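Long-range contacts in putative aminopeptidase (Leishmania major, PDB 5NTH), which probably removes N-terminal residues from peptides as a manganese-dependent M17 leucyl aminopeptidase, assembled from six copies of the chain: residues 39-43 with 64-68; 142-148 with 185-190; 476-480 with 494-499; 409-415 with 504-510; 160-164 with 174-179. All coordinates share one frame. Numbering follows the deposited sequence.

Contact 1. Residues 39-43 with 64-68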
# COMPACT_ATOMS: atom_id res chain seq x y z
N LYS A 39 43.30 43.19 -11.43
CA LYS A 39 44.16 42.78 -12.55
C LYS A 39 43.46 42.08 -13.74
O LYS A 39 44.09 41.37 -14.51
CB LYS A 39 45.26 41.86 -12.06
CG LYS A 39 45.78 42.25 -10.71
CD LYS A 39 47.06 41.50 -10.39
CE LYS A 39 47.50 41.85 -8.96
NZ LYS A 39 48.96 41.70 -8.73
N VAL A 40 42.15 42.33 -13.87
CA VAL A 40 41.38 41.87 -15.01
C VAL A 40 41.82 42.68 -16.21
O VAL A 40 41.68 43.90 -16.21
CB VAL A 40 39.86 42.06 -14.77
CG1 VAL A 40 39.04 41.85 -16.05
CG2 VAL A 40 39.37 41.11 -13.70
N SER A 41 42.34 41.97 -17.22
CA SER A 41 42.76 42.54 -18.52
C SER A 41 42.01 41.93 -19.72
O SER A 41 41.94 42.53 -20.78
CB SER A 41 44.27 42.35 -18.73
OG SER A 41 44.63 40.96 -18.62
N CYS A 42 41.46 40.74 -19.56
CA CYS A 42 40.57 40.24 -20.57
C CYS A 42 39.24 39.72 -20.01
O CYS A 42 39.09 39.46 -18.83
CB CYS A 42 41.28 39.17 -21.38
SG CYS A 42 41.19 37.57 -20.59
N VAL A 43 38.27 39.62 -20.90
CA VAL A 43 36.93 39.18 -20.55
C VAL A 43 36.60 37.94 -21.33
O VAL A 43 36.89 37.83 -22.51
CB VAL A 43 35.89 40.27 -20.84
CG1 VAL A 43 34.47 39.74 -20.78
CG2 VAL A 43 36.05 41.40 -19.85
N VAL A 64 34.24 47.65 -14.28
CA VAL A 64 34.47 46.28 -14.70
C VAL A 64 34.56 46.35 -16.22
O VAL A 64 33.88 47.13 -16.88
CB VAL A 64 33.39 45.29 -14.21
CG1 VAL A 64 33.17 45.39 -12.70
CG2 VAL A 64 32.07 45.48 -14.94
N LEU A 65 35.43 45.52 -16.75
CA LEU A 65 35.90 45.63 -18.09
C LEU A 65 34.88 45.23 -19.15
O LEU A 65 35.12 45.39 -20.36
CB LEU A 65 37.13 44.75 -18.20
CG LEU A 65 38.02 44.96 -19.41
CD1 LEU A 65 38.48 46.42 -19.50
CD2 LEU A 65 39.22 44.01 -19.34
N PHE A 66 33.73 44.71 -18.74
CA PHE A 66 32.66 44.35 -19.66
C PHE A 66 31.52 45.35 -19.53
O PHE A 66 30.41 45.10 -20.00
CB PHE A 66 32.20 42.89 -19.41
CG PHE A 66 31.61 42.67 -18.07
CD1 PHE A 66 30.31 43.06 -17.78
CD2 PHE A 66 32.38 42.14 -17.06
CE1 PHE A 66 29.78 42.91 -16.51
CE2 PHE A 66 31.85 41.98 -15.78
CZ PHE A 66 30.55 42.36 -15.51
N TYR A 67 31.76 46.49 -18.89
CA TYR A 67 30.70 47.49 -18.78
C TYR A 67 30.51 48.03 -20.15
O TYR A 67 31.48 48.18 -20.89
CB TYR A 67 31.01 48.64 -17.84
CG TYR A 67 29.76 49.32 -17.33
CD1 TYR A 67 28.99 48.73 -16.33
CD2 TYR A 67 29.34 50.59 -17.82
CE1 TYR A 67 27.84 49.33 -15.84
CE2 TYR A 67 28.19 51.21 -17.32
CZ TYR A 67 27.45 50.57 -16.33
OH TYR A 67 26.31 51.11 -15.78
N CYS A 68 29.26 48.27 -20.50
CA CYS A 68 28.88 48.83 -21.79
C CYS A 68 27.38 49.12 -21.70
O CYS A 68 26.76 48.80 -20.68
CB CYS A 68 29.21 47.86 -22.93
SG CYS A 68 28.31 46.32 -22.81
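Start at Val-40, the first residue of 39-43 to reach across. Its CA-to-CB bond points toward 64-68, and Val-40 CG1 lies 3.9 Å from Leu-65 CD2. The CA-to-CB bond of Ser-41 points away, and its backbone makes the contact instead: Ser-41 O sits 3.4 Å from Leu-65 CD2, and Cys-42 N is 4.0 Å from that methyl, so the leucine tip rests against the bend between Val-40 and Cys-42. Val-43 comes back toward the partner, with Val-43 CG2 3.9 Å from Leu-65 CB and Val-43 CG1 4.1 Å from Phe-66 CB. Both loops belong to the N-terminal domain, of the macro-domain clan: 39-43 leads into strand 46-51 of the six-stranded sheet, and 64-68 precedes helix 69-77. No hydrogen bond links them; the contact is apolar packing with 199 Å² buried in all. Segment 64-68 is shaped by a type I turn from Val-64 to Tyr-67, closed by Tyr-67 N to Val-64 O at 3.0 Å, with Leu-65 and Phe-66 at its central positions; both direct their CB toward 39-43. Beyond the two loops, the Phe-66 ring meets Tyr-140 of strand 137-142 edge-to-face, while the backbone of Val-43 is hydrogen-bonded to that of Gly-92.

Contact 2. Residues 142-148 with 185-190; sequences CAPAGSE and MSSRAA
Both segments leave neighbouring parallel strands, 137-142 and 181-185, of the six-stranded sheet, consistent with the macro-clan assignment of the N-terminal domain. Segment 142-148 is extended to Pro-144, makes a type II turn from Pro-144 to Ser-147 (Ser-147 N to Pro-144 O, 3.1 Å) and enters a helix at Glu-148. At Gly-146 (phi 108°, psi -20°) a CB would jam against the preceding carbonyl. In 185-190, Met-185 ends its strand (-87°/148°), Ser-186 turns (-63°/-41°), Ser-187 is extended again (-71°/149°) and Arg-188 is the N-cap of helix 189-192. CA atoms pair as Cys-142 with Ser-186 (5.2 Å), Ala-145 with Ser-187 (5.3 Å) and Glu-148 with Ala-190 (7.2 Å). Ser-186 (chi1 p) sets OG 3.4 Å from Cys-142 CA. Ser-187 CB lies 3.8 Å from Ala-145 N, and Ala-145 CB 4.3 Å from Ala-189 CB. Glu-148 (chi1 m, chi2 p) folds back toward the turn, CG 4.0 Å from Met-185 SD. Ser-187, chi1 105° between wells, donates from OG to Glu-148 OE2 at 2.9 Å. Ser-147 OG donates to Pro-144 O at 2.6 Å. A buried carboxylate thus has the Ser-187 hydroxyl and, weakly, the Gly-146 amide as donors, joining the loops by a polar link within apolar surroundings.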
# COMPACT_ATOMS: atom_id res chain seq x y z
N CYS A 142 29.68 40.10 -6.33
CA CYS A 142 29.65 41.21 -5.40
C CYS A 142 29.31 40.75 -3.98
O CYS A 142 28.15 40.79 -3.54
CB CYS A 142 28.66 42.26 -5.89
SG CYS A 142 29.26 42.92 -7.45
N ALA A 143 30.35 40.31 -3.28
CA ALA A 143 30.22 39.82 -1.92
C ALA A 143 31.33 40.37 -1.05
O ALA A 143 32.50 40.37 -1.47
CB ALA A 143 30.25 38.30 -1.89
N PRO A 144 30.97 40.77 0.18
CA PRO A 144 31.91 41.41 1.09
C PRO A 144 32.96 40.45 1.63
O PRO A 144 32.82 39.23 1.58
CB PRO A 144 31.02 41.93 2.22
CG PRO A 144 29.84 41.02 2.23
CD PRO A 144 29.75 40.32 0.90
N ALA A 145 34.05 41.04 2.10
CA ALA A 145 35.16 40.28 2.63
C ALA A 145 34.64 39.43 3.80
O ALA A 145 33.84 39.92 4.61
CB ALA A 145 36.27 41.23 3.09
N GLY A 146 35.08 38.18 3.87
CA GLY A 146 34.50 37.19 4.80
C GLY A 146 33.66 36.13 4.11
O GLY A 146 33.44 35.06 4.66
N SER A 147 33.22 36.42 2.89
CA SER A 147 32.45 35.51 2.10
C SER A 147 33.26 34.57 1.16
O SER A 147 32.71 33.69 0.50
CB SER A 147 31.40 36.32 1.34
OG SER A 147 31.95 37.14 0.32
N GLU A 148 34.59 34.68 1.16
CA GLU A 148 35.42 33.89 0.24
C GLU A 148 35.16 32.38 0.23
O GLU A 148 35.08 31.78 -0.84
CB GLU A 148 36.91 34.15 0.45
CG GLU A 148 37.36 35.57 0.12
CD GLU A 148 37.27 36.54 1.30
OE1 GLU A 148 37.48 36.13 2.48
OE2 GLU A 148 36.99 37.72 1.03
N MET A 185 36.00 38.11 -7.46
CA MET A 185 35.24 38.72 -6.39
C MET A 185 35.53 40.22 -6.26
O MET A 185 36.67 40.67 -6.49
CB MET A 185 35.57 38.03 -5.09
CG MET A 185 35.08 36.59 -5.04
SD MET A 185 35.61 35.77 -3.52
CE MET A 185 37.33 35.43 -3.97
N SER A 186 34.52 40.99 -5.85
CA SER A 186 34.74 42.42 -5.59
C SER A 186 35.75 42.66 -4.41
O SER A 186 36.63 43.51 -4.52
CB SER A 186 33.40 43.19 -5.41
OG SER A 186 32.61 42.64 -4.39
N SER A 187 35.65 41.86 -3.35
CA SER A 187 36.63 41.89 -2.25
C SER A 187 37.96 41.31 -2.71
O SER A 187 37.97 40.37 -3.51
CB SER A 187 36.18 41.06 -1.03
OG SER A 187 36.92 39.82 -0.95
N ARG A 188 39.06 41.83 -2.15
CA ARG A 188 40.41 41.39 -2.52
C ARG A 188 41.14 40.64 -1.41
O ARG A 188 42.32 40.33 -1.55
CB ARG A 188 41.25 42.58 -2.95
CG ARG A 188 40.78 43.29 -4.22
CD ARG A 188 41.76 44.40 -4.66
NE ARG A 188 43.04 43.79 -5.06
CZ ARG A 188 44.21 43.97 -4.47
NH1 ARG A 188 45.25 43.32 -4.94
NH2 ARG A 188 44.37 44.81 -3.45
N ALA A 189 40.41 40.29 -0.35
CA ALA A 189 41.00 39.66 0.85
C ALA A 189 41.80 38.37 0.62
O ALA A 189 42.79 38.10 1.31
CB ALA A 189 39.91 39.40 1.87
N ALA A 190 41.38 37.56 -0.34
CA ALA A 190 42.14 36.39 -0.75
C ALA A 190 43.54 36.74 -1.30
O ALA A 190 44.50 35.94 -1.19
CB ALA A 190 41.35 35.57 -1.79

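Contact 3. Residues 476-480 with 494-499; sequences DMRNI and YFVEQH
Segment 476-480 carries the short strand 477-478; 494-499 is the C-terminal end of helix 488-497 and the turn after it, with backbone bonds Gln-498 N to Tyr-494 O (3.2 Å) and His-499 N to Val-496 O (3.1 Å). The nearest CA pair is Asn-479 with Phe-495, 7.0 Å.

Met-477 supplies the sulfur contacts. Extended at phi -158°, psi 164°, with chi1 p, chi2 t and chi3 m, it reaches toward the helix end. Met-477 SD lies 4.5 Å from the centroid of the Phe-495 ring, an oblique Met-aromatic contact, and 3.7 Å from His-499 NE2. Apolar contacts gather round its methyl: Met-477 CE is 3.7 Å from Phe-495 CD2, 4.3 Å from Tyr-494 CE2 and 3.9 Å from Gln-498 CG.

Backbone meets ring next. Phe-495 (chi1 t) puts CE2 3.4 Å from Arg-478 O, which lies at the ring edge, and 3.8 Å from Asn-479 CA. The polar ends have partners outside the segments: Arg-478 NE forms a salt bridge with Glu-383, Asn-479 OD1 and ND2 hydrogen-bond Met-385 N and Asn-386 O respectively, and His-499 ND1 hydrogen-bonds Ser-378 OG.

This buried helix-to-strand packing belongs to the M17 catalytic domain, close to the dimanganese site: the Asn-479 side chain is about 7 Å from that of the manganese ligand Glu-390 and about 8 Å from bound actinonin.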
# COMPACT_ATOMS: atom_id res chain seq x y z
N ASP A 476 21.74 -5.29 24.25
CA ASP A 476 21.87 -3.99 24.89
C ASP A 476 20.94 -2.96 24.26
O ASP A 476 20.34 -2.17 24.98
CB ASP A 476 23.33 -3.53 24.90
CG ASP A 476 24.18 -4.38 25.81
OD1 ASP A 476 23.74 -4.63 27.00
OD2 ASP A 476 25.27 -4.81 25.32
N MET A 477 20.78 -3.03 22.94
CA MET A 477 19.90 -2.14 22.22
C MET A 477 19.48 -2.72 20.88
O MET A 477 20.11 -3.64 20.35
CB MET A 477 20.65 -0.85 21.96
CG MET A 477 21.87 -1.03 21.07
SD MET A 477 23.06 0.32 21.11
CE MET A 477 21.90 1.69 21.12
N ARG A 478 18.44 -2.14 20.30
CA ARG A 478 18.08 -2.45 18.91
C ARG A 478 18.79 -1.47 18.02
O ARG A 478 19.54 -0.66 18.53
CB ARG A 478 16.58 -2.34 18.73
CG ARG A 478 15.94 -3.27 19.70
CD ARG A 478 14.51 -3.58 19.43
NE ARG A 478 14.31 -4.99 19.75
CZ ARG A 478 13.15 -5.55 20.07
NH1 ARG A 478 13.11 -6.84 20.34
NH2 ARG A 478 12.03 -4.83 20.10
N ASN A 479 18.55 -1.52 16.72
CA ASN A 479 19.10 -0.48 15.85
C ASN A 479 18.06 0.42 15.18
O ASN A 479 18.39 1.15 14.28
CB ASN A 479 19.99 -1.12 14.80
CG ASN A 479 19.19 -1.71 13.67
OD1 ASN A 479 18.04 -2.09 13.86
ND2 ASN A 479 19.78 -1.75 12.49
N ILE A 480 16.80 0.36 15.60
CA ILE A 480 15.72 1.25 15.10
C ILE A 480 14.80 1.42 16.31
O ILE A 480 14.80 0.58 17.20
CB ILE A 480 14.97 0.66 13.87
N TYR A 494 22.10 9.09 18.41
CA TYR A 494 22.18 8.41 19.72
C TYR A 494 22.72 6.99 19.60
O TYR A 494 23.50 6.55 20.42
CB TYR A 494 20.80 8.39 20.39
CG TYR A 494 20.72 7.51 21.61
CD1 TYR A 494 21.13 7.98 22.87
CD2 TYR A 494 20.23 6.20 21.52
CE1 TYR A 494 21.07 7.16 23.98
CE2 TYR A 494 20.16 5.38 22.62
CZ TYR A 494 20.58 5.86 23.85
OH TYR A 494 20.52 5.03 24.94
N PHE A 495 22.29 6.29 18.57
CA PHE A 495 22.79 4.96 18.37
C PHE A 495 24.29 5.04 18.28
O PHE A 495 24.96 4.38 19.01
CB PHE A 495 22.24 4.31 17.11
CG PHE A 495 22.73 2.92 16.92
CD1 PHE A 495 23.96 2.68 16.32
CD2 PHE A 495 22.01 1.85 17.42
CE1 PHE A 495 24.45 1.38 16.17
CE2 PHE A 495 22.49 0.55 17.27
CZ PHE A 495 23.72 0.32 16.65
N VAL A 496 24.80 5.91 17.41
CA VAL A 496 26.25 6.04 17.20
C VAL A 496 26.96 6.54 18.44
O VAL A 496 28.04 6.11 18.78
CB VAL A 496 26.60 7.01 16.06
CG1 VAL A 496 28.07 6.89 15.71
CG2 VAL A 496 25.77 6.73 14.81
N GLU A 497 26.34 7.47 19.13
CA GLU A 497 26.95 7.96 20.35
C GLU A 497 27.28 6.85 21.35
O GLU A 497 28.31 6.92 22.04
CB GLU A 497 26.03 8.96 21.02
CG GLU A 497 26.72 9.79 22.07
CD GLU A 497 25.77 10.78 22.71
OE1 GLU A 497 24.54 10.62 22.51
OE2 GLU A 497 26.25 11.71 23.41
N GLN A 498 26.47 5.80 21.42
CA GLN A 498 26.70 4.79 22.44
C GLN A 498 27.97 4.01 22.23
O GLN A 498 28.39 3.32 23.14
CB GLN A 498 25.55 3.81 22.53
CG GLN A 498 24.18 4.42 22.74
CD GLN A 498 24.19 5.56 23.73
OE1 GLN A 498 24.15 6.73 23.34
NE2 GLN A 498 24.27 5.25 25.01
N HIS A 499 28.59 4.09 21.06
CA HIS A 499 29.75 3.25 20.74
C HIS A 499 31.06 4.00 20.90
O HIS A 499 32.12 3.48 20.57
CB HIS A 499 29.55 2.57 19.37
CG HIS A 499 28.32 1.69 19.37
ND1 HIS A 499 28.29 0.45 19.97
CD2 HIS A 499 27.04 1.95 18.99
CE1 HIS A 499 27.06 -0.04 19.91
NE2 HIS A 499 26.29 0.85 19.32

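Contact 4. Residues 409-415 with 504-510; sequences VPDVLID and FRGPFVH
Two parallel strands, 412-415 and 508-510, lie side by side with axes 4.7 Å apart at closest and 13° between directions. The register pairs Leu-413 with Phe-508 and Ile-414 with Val-509 (CA-CA 4.9 Å each), then Asp-415 with His-510 (4.5 Å). The ladder runs Leu-413 N to Pro-507 O (3.0 Å), Val-509 N to Leu-413 O (2.9 Å) and Asp-415 N to Val-509 O (2.8 Å).

Ahead of it, the ring of Phe-504 (chi1 t) is the largest bump: it fills a hollow along the backbone of 410-413, with CD1 3.2 Å from Pro-410 O, CE1 4.0 Å from Val-412 N and CZ 3.9 Å from Leu-413 CB. Gly-506 passes close to Asp-411, where a CB would clash with the Asp-411 O, and Pro-507 CD fits 3.4 Å from that same oxygen. On the face carrying Leu-413, Phe-508 (chi1 t) brings CE1 3.7 Å from Leu-413 CD2 and 3.8 Å from Asp-415 CB, spanning the gap between them. Further along this face, His-510 ND1 donates to Asp-415 OD2 at 2.7 Å, a His-carboxylate hydrogen bond about 10 Å from actinonin, measured from the histidine side chain. Ile-414 and Val-509 occupy the other face.

Within the eight-stranded sheet of the M17 catalytic domain, strand 291-300 flanks 412-417 on its far side and 432-436 flanks 508-512; helix 391-404 packs on Leu-413 and Asp-415, helix 439-452 on Val-509.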
# COMPACT_ATOMS: atom_id res chain seq x y z
N VAL A 409 43.98 10.35 21.74
CA VAL A 409 42.56 10.39 22.07
C VAL A 409 41.99 11.65 21.49
O VAL A 409 42.46 12.70 21.85
CB VAL A 409 42.34 10.48 23.60
CG1 VAL A 409 40.85 10.64 23.93
CG2 VAL A 409 42.92 9.25 24.30
N PRO A 410 40.96 11.57 20.64
CA PRO A 410 40.41 12.84 20.14
C PRO A 410 39.80 13.75 21.23
O PRO A 410 39.31 13.27 22.25
CB PRO A 410 39.32 12.40 19.16
CG PRO A 410 39.58 10.98 18.88
CD PRO A 410 40.21 10.42 20.11
N ASP A 411 39.85 15.05 20.98
CA ASP A 411 39.12 16.01 21.78
C ASP A 411 37.82 16.45 21.16
O ASP A 411 37.04 17.17 21.79
CB ASP A 411 39.98 17.24 22.05
CG ASP A 411 41.33 16.88 22.63
OD1 ASP A 411 41.38 16.18 23.69
OD2 ASP A 411 42.34 17.31 22.00
N VAL A 412 37.57 16.03 19.93
CA VAL A 412 36.26 16.25 19.32
C VAL A 412 36.05 15.23 18.22
O VAL A 412 36.96 14.91 17.47
CB VAL A 412 36.10 17.72 18.86
CG1 VAL A 412 37.34 18.18 18.15
CG2 VAL A 412 34.86 17.96 18.00
N LEU A 413 34.84 14.68 18.18
CA LEU A 413 34.49 13.72 17.16
C LEU A 413 33.36 14.23 16.28
O LEU A 413 32.27 14.52 16.77
CB LEU A 413 34.09 12.39 17.76
CG LEU A 413 34.16 11.35 16.64
CD1 LEU A 413 34.92 10.13 17.10
CD2 LEU A 413 32.78 11.03 16.10
N ILE A 414 33.65 14.30 14.98
CA ILE A 414 32.67 14.72 13.99
C ILE A 414 32.20 13.54 13.19
O ILE A 414 32.98 12.94 12.44
CB ILE A 414 33.24 15.74 13.00
CG1 ILE A 414 33.87 16.91 13.76
CG2 ILE A 414 32.13 16.21 12.07
CD1 ILE A 414 34.46 17.95 12.84
N ASP A 415 30.90 13.25 13.31
CA ASP A 415 30.27 12.12 12.64
C ASP A 415 29.42 12.68 11.51
O ASP A 415 28.58 13.56 11.71
CB ASP A 415 29.40 11.35 13.65
CG ASP A 415 29.02 9.94 13.17
OD1 ASP A 415 29.93 9.16 12.82
OD2 ASP A 415 27.81 9.60 13.19
N PHE A 504 37.04 8.69 25.66
CA PHE A 504 36.80 9.93 24.95
C PHE A 504 35.82 10.76 25.74
O PHE A 504 34.75 10.29 26.06
CB PHE A 504 36.24 9.63 23.56
CG PHE A 504 35.66 10.81 22.88
CD1 PHE A 504 36.48 11.78 22.35
CD2 PHE A 504 34.29 10.96 22.79
CE1 PHE A 504 35.96 12.90 21.73
CE2 PHE A 504 33.74 12.06 22.16
CZ PHE A 504 34.59 13.04 21.62
N ARG A 505 36.17 12.00 26.01
CA ARG A 505 35.44 12.85 26.96
C ARG A 505 34.89 14.19 26.39
O ARG A 505 34.04 14.83 27.02
CB ARG A 505 36.34 13.08 28.20
N GLY A 506 35.33 14.61 25.20
CA GLY A 506 34.83 15.86 24.57
C GLY A 506 33.62 15.68 23.63
O GLY A 506 33.09 14.59 23.49
N PRO A 507 33.19 16.75 22.96
CA PRO A 507 31.95 16.71 22.21
C PRO A 507 31.89 15.70 21.07
O PRO A 507 32.88 15.46 20.36
CB PRO A 507 31.87 18.12 21.62
CG PRO A 507 32.76 18.94 22.45
CD PRO A 507 33.89 18.01 22.74
N PHE A 508 30.69 15.16 20.90
CA PHE A 508 30.35 14.32 19.76
C PHE A 508 29.34 15.10 18.94
O PHE A 508 28.28 15.47 19.47
CB PHE A 508 29.73 13.04 20.28
CG PHE A 508 29.12 12.18 19.22
CD1 PHE A 508 29.92 11.45 18.37
CD2 PHE A 508 27.75 12.10 19.09
CE1 PHE A 508 29.37 10.66 17.39
CE2 PHE A 508 27.18 11.30 18.13
CZ PHE A 508 28.00 10.57 17.28
N VAL A 509 29.69 15.36 17.67
CA VAL A 509 28.86 16.17 16.77
C VAL A 509 28.52 15.34 15.58
O VAL A 509 29.38 15.04 14.76
CB VAL A 509 29.58 17.41 16.23
CG1 VAL A 509 28.65 18.28 15.40
CG2 VAL A 509 30.12 18.22 17.39
N HIS A 510 27.23 15.00 15.49
CA HIS A 510 26.70 14.14 14.46
C HIS A 510 25.98 14.96 13.43
O HIS A 510 25.03 15.65 13.79
CB HIS A 510 25.75 13.17 15.08
CG HIS A 510 25.05 12.28 14.10
ND1 HIS A 510 25.61 11.11 13.63
CD2 HIS A 510 23.82 12.35 13.56
CE1 HIS A 510 24.77 10.52 12.82
NE2 HIS A 510 23.67 11.24 12.76

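Contact 5. Residues 160-164 with 174-179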
# COMPACT_ATOMS: atom_id res chain seq x y z
N PRO A 160 29.22 22.39 -14.04
CA PRO A 160 28.82 21.10 -14.61
C PRO A 160 29.67 19.96 -14.04
O PRO A 160 30.88 20.11 -13.91
CB PRO A 160 29.05 21.26 -16.14
CG PRO A 160 29.45 22.69 -16.37
CD PRO A 160 29.84 23.30 -15.04
N HIS A 161 29.03 18.83 -13.74
CA HIS A 161 29.67 17.77 -12.95
C HIS A 161 30.67 16.99 -13.76
O HIS A 161 30.44 16.75 -14.92
CB HIS A 161 28.62 16.82 -12.36
CG HIS A 161 27.74 17.47 -11.35
ND1 HIS A 161 27.25 16.81 -10.25
CD2 HIS A 161 27.29 18.75 -11.24
CE1 HIS A 161 26.53 17.64 -9.52
NE2 HIS A 161 26.54 18.82 -10.11
N SER A 162 31.76 16.57 -13.13
CA SER A 162 32.83 15.87 -13.82
C SER A 162 32.53 14.43 -14.17
O SER A 162 33.09 13.92 -15.13
CB SER A 162 34.14 15.95 -13.05
OG SER A 162 34.18 15.09 -11.94
N TYR A 163 31.69 13.76 -13.38
CA TYR A 163 31.24 12.42 -13.72
C TYR A 163 30.13 12.49 -14.74
O TYR A 163 29.05 13.06 -14.46
CB TYR A 163 30.75 11.60 -12.51
CG TYR A 163 30.36 10.18 -12.93
CD1 TYR A 163 31.32 9.19 -12.99
CD2 TYR A 163 29.05 9.86 -13.32
CE1 TYR A 163 30.99 7.91 -13.42
CE2 TYR A 163 28.72 8.57 -13.74
CZ TYR A 163 29.70 7.60 -13.79
OH TYR A 163 29.44 6.29 -14.20
N THR A 164 30.39 11.88 -15.89
CA THR A 164 29.37 11.66 -16.93
C THR A 164 29.77 10.47 -17.82
O THR A 164 30.95 10.14 -17.92
CB THR A 164 29.12 12.95 -17.76
OG1 THR A 164 27.93 12.83 -18.55
CG2 THR A 164 30.28 13.26 -18.63
N TYR A 174 34.97 8.42 -17.68
CA TYR A 174 33.83 9.07 -17.07
C TYR A 174 34.16 10.49 -16.54
O TYR A 174 33.58 10.94 -15.57
CB TYR A 174 33.23 8.15 -15.95
CG TYR A 174 32.86 6.77 -16.45
CD1 TYR A 174 33.82 5.77 -16.57
CD2 TYR A 174 31.54 6.45 -16.80
CE1 TYR A 174 33.49 4.49 -17.04
CE2 TYR A 174 31.20 5.17 -17.27
CZ TYR A 174 32.19 4.20 -17.39
OH TYR A 174 31.93 2.93 -17.87
N MET A 175 35.09 11.18 -17.18
CA MET A 175 35.59 12.44 -16.67
C MET A 175 35.48 13.51 -17.72
O MET A 175 36.15 13.42 -18.73
CB MET A 175 37.05 12.28 -16.32
CG MET A 175 37.74 13.57 -15.93
SD MET A 175 37.10 14.15 -14.35
CE MET A 175 38.48 15.18 -13.82
N LYS A 176 34.70 14.54 -17.44
CA LYS A 176 34.54 15.67 -18.33
C LYS A 176 34.75 16.97 -17.56
O LYS A 176 34.13 17.20 -16.56
CB LYS A 176 33.16 15.65 -18.92
CG LYS A 176 32.92 16.63 -20.05
CD LYS A 176 31.48 16.47 -20.51
CE LYS A 176 30.87 17.75 -21.06
NZ LYS A 176 30.92 17.76 -22.55
N GLN A 177 35.65 17.80 -18.07
CA GLN A 177 35.97 19.12 -17.53
C GLN A 177 36.30 20.01 -18.73
O GLN A 177 37.45 20.35 -19.02
CB GLN A 177 37.13 19.05 -16.54
CG GLN A 177 36.69 18.53 -15.18
CD GLN A 177 37.62 18.95 -14.06
OE1 GLN A 177 38.84 18.84 -14.18
NE2 GLN A 177 37.04 19.41 -12.94
N ALA A 178 35.23 20.31 -19.46
CA ALA A 178 35.28 20.84 -20.81
C ALA A 178 35.44 22.32 -20.75
O ALA A 178 36.08 22.92 -21.60
CB ALA A 178 34.00 20.49 -21.56
N MET A 179 34.85 22.91 -19.73
CA MET A 179 34.79 24.34 -19.60
C MET A 179 35.56 24.74 -18.35
O MET A 179 36.28 23.95 -17.77
CB MET A 179 33.33 24.75 -19.51
CG MET A 179 32.68 24.33 -18.20
SD MET A 179 31.32 25.40 -17.79
CE MET A 179 32.10 26.82 -17.06
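This is a backbone pairing of two irregular, largely extended loop segments, both in the connection from helix 148-156 to strand 181-185, alongside helix 203-221. The backbones hold each other at Ser-162 and Thr-164: Lys-176 N donates to Ser-162 O at 2.9 Å, and Thr-164 N makes a weak 3.3 Å bond to Tyr-174 O. CA-H...O contacts add to these, with Ser-162 CA 3.3 Å from Lys-176 O and Tyr-163 CA 3.3 Å from Tyr-174 O. The chain therefore doubles back on itself in a hairpin-like loop closed over nine intervening residues, without becoming regular strand. Tyr-174 has a positive phi of 55° where it begins the return. Side chains extend the contact at both ends. The rings of Tyr-163 and Tyr-174 lie nearly parallel, planes at 3°, but slid apart with centroids 5.5 Å from each other, so they barely overlap; Tyr-163 CE1 instead packs 3.4 Å from Tyr-174 CB. Thr-164 CG2 sits 3.8 Å from Lys-176 CB, and Ser-162 CB 3.7 Å from Met-175 SD. At the other end, Pro-160 CG meets Met-179 SD at 3.6 Å. From helix 203-221, Arg-218 NH1 hydrogen-bonds Tyr-174 O, while His-161 ND1 hydrogen-bonds Asp-221. The two tyrosines also pack on Val-373 and Val-375 of a neighbouring subunit.

Overall arrangement
Contacts 1, 2 and 5 belong to the N-terminal part of the chain, contacts 3 and 4 to the catalytic domain. Contact 1 comes first in sequence; contact 5 follows within the span between the two halves of contact 2, and contact 3 likewise falls between the halves of contact 4. Contacts 1 and 2 both adjoin the six-stranded sheet, centres about 18 Å apart, and the centre of contact 5 lies about 28 Å from each of theirs. Contacts 3 and 4, centres about 16 Å apart, touch, Val-496 and Glu-497 of helix 488-497 packing on Phe-508, near the manganese site. With about 58 Å between the centres of contacts 1 and 3, the loop packing at the N-terminal end is remote from the catalytic centre.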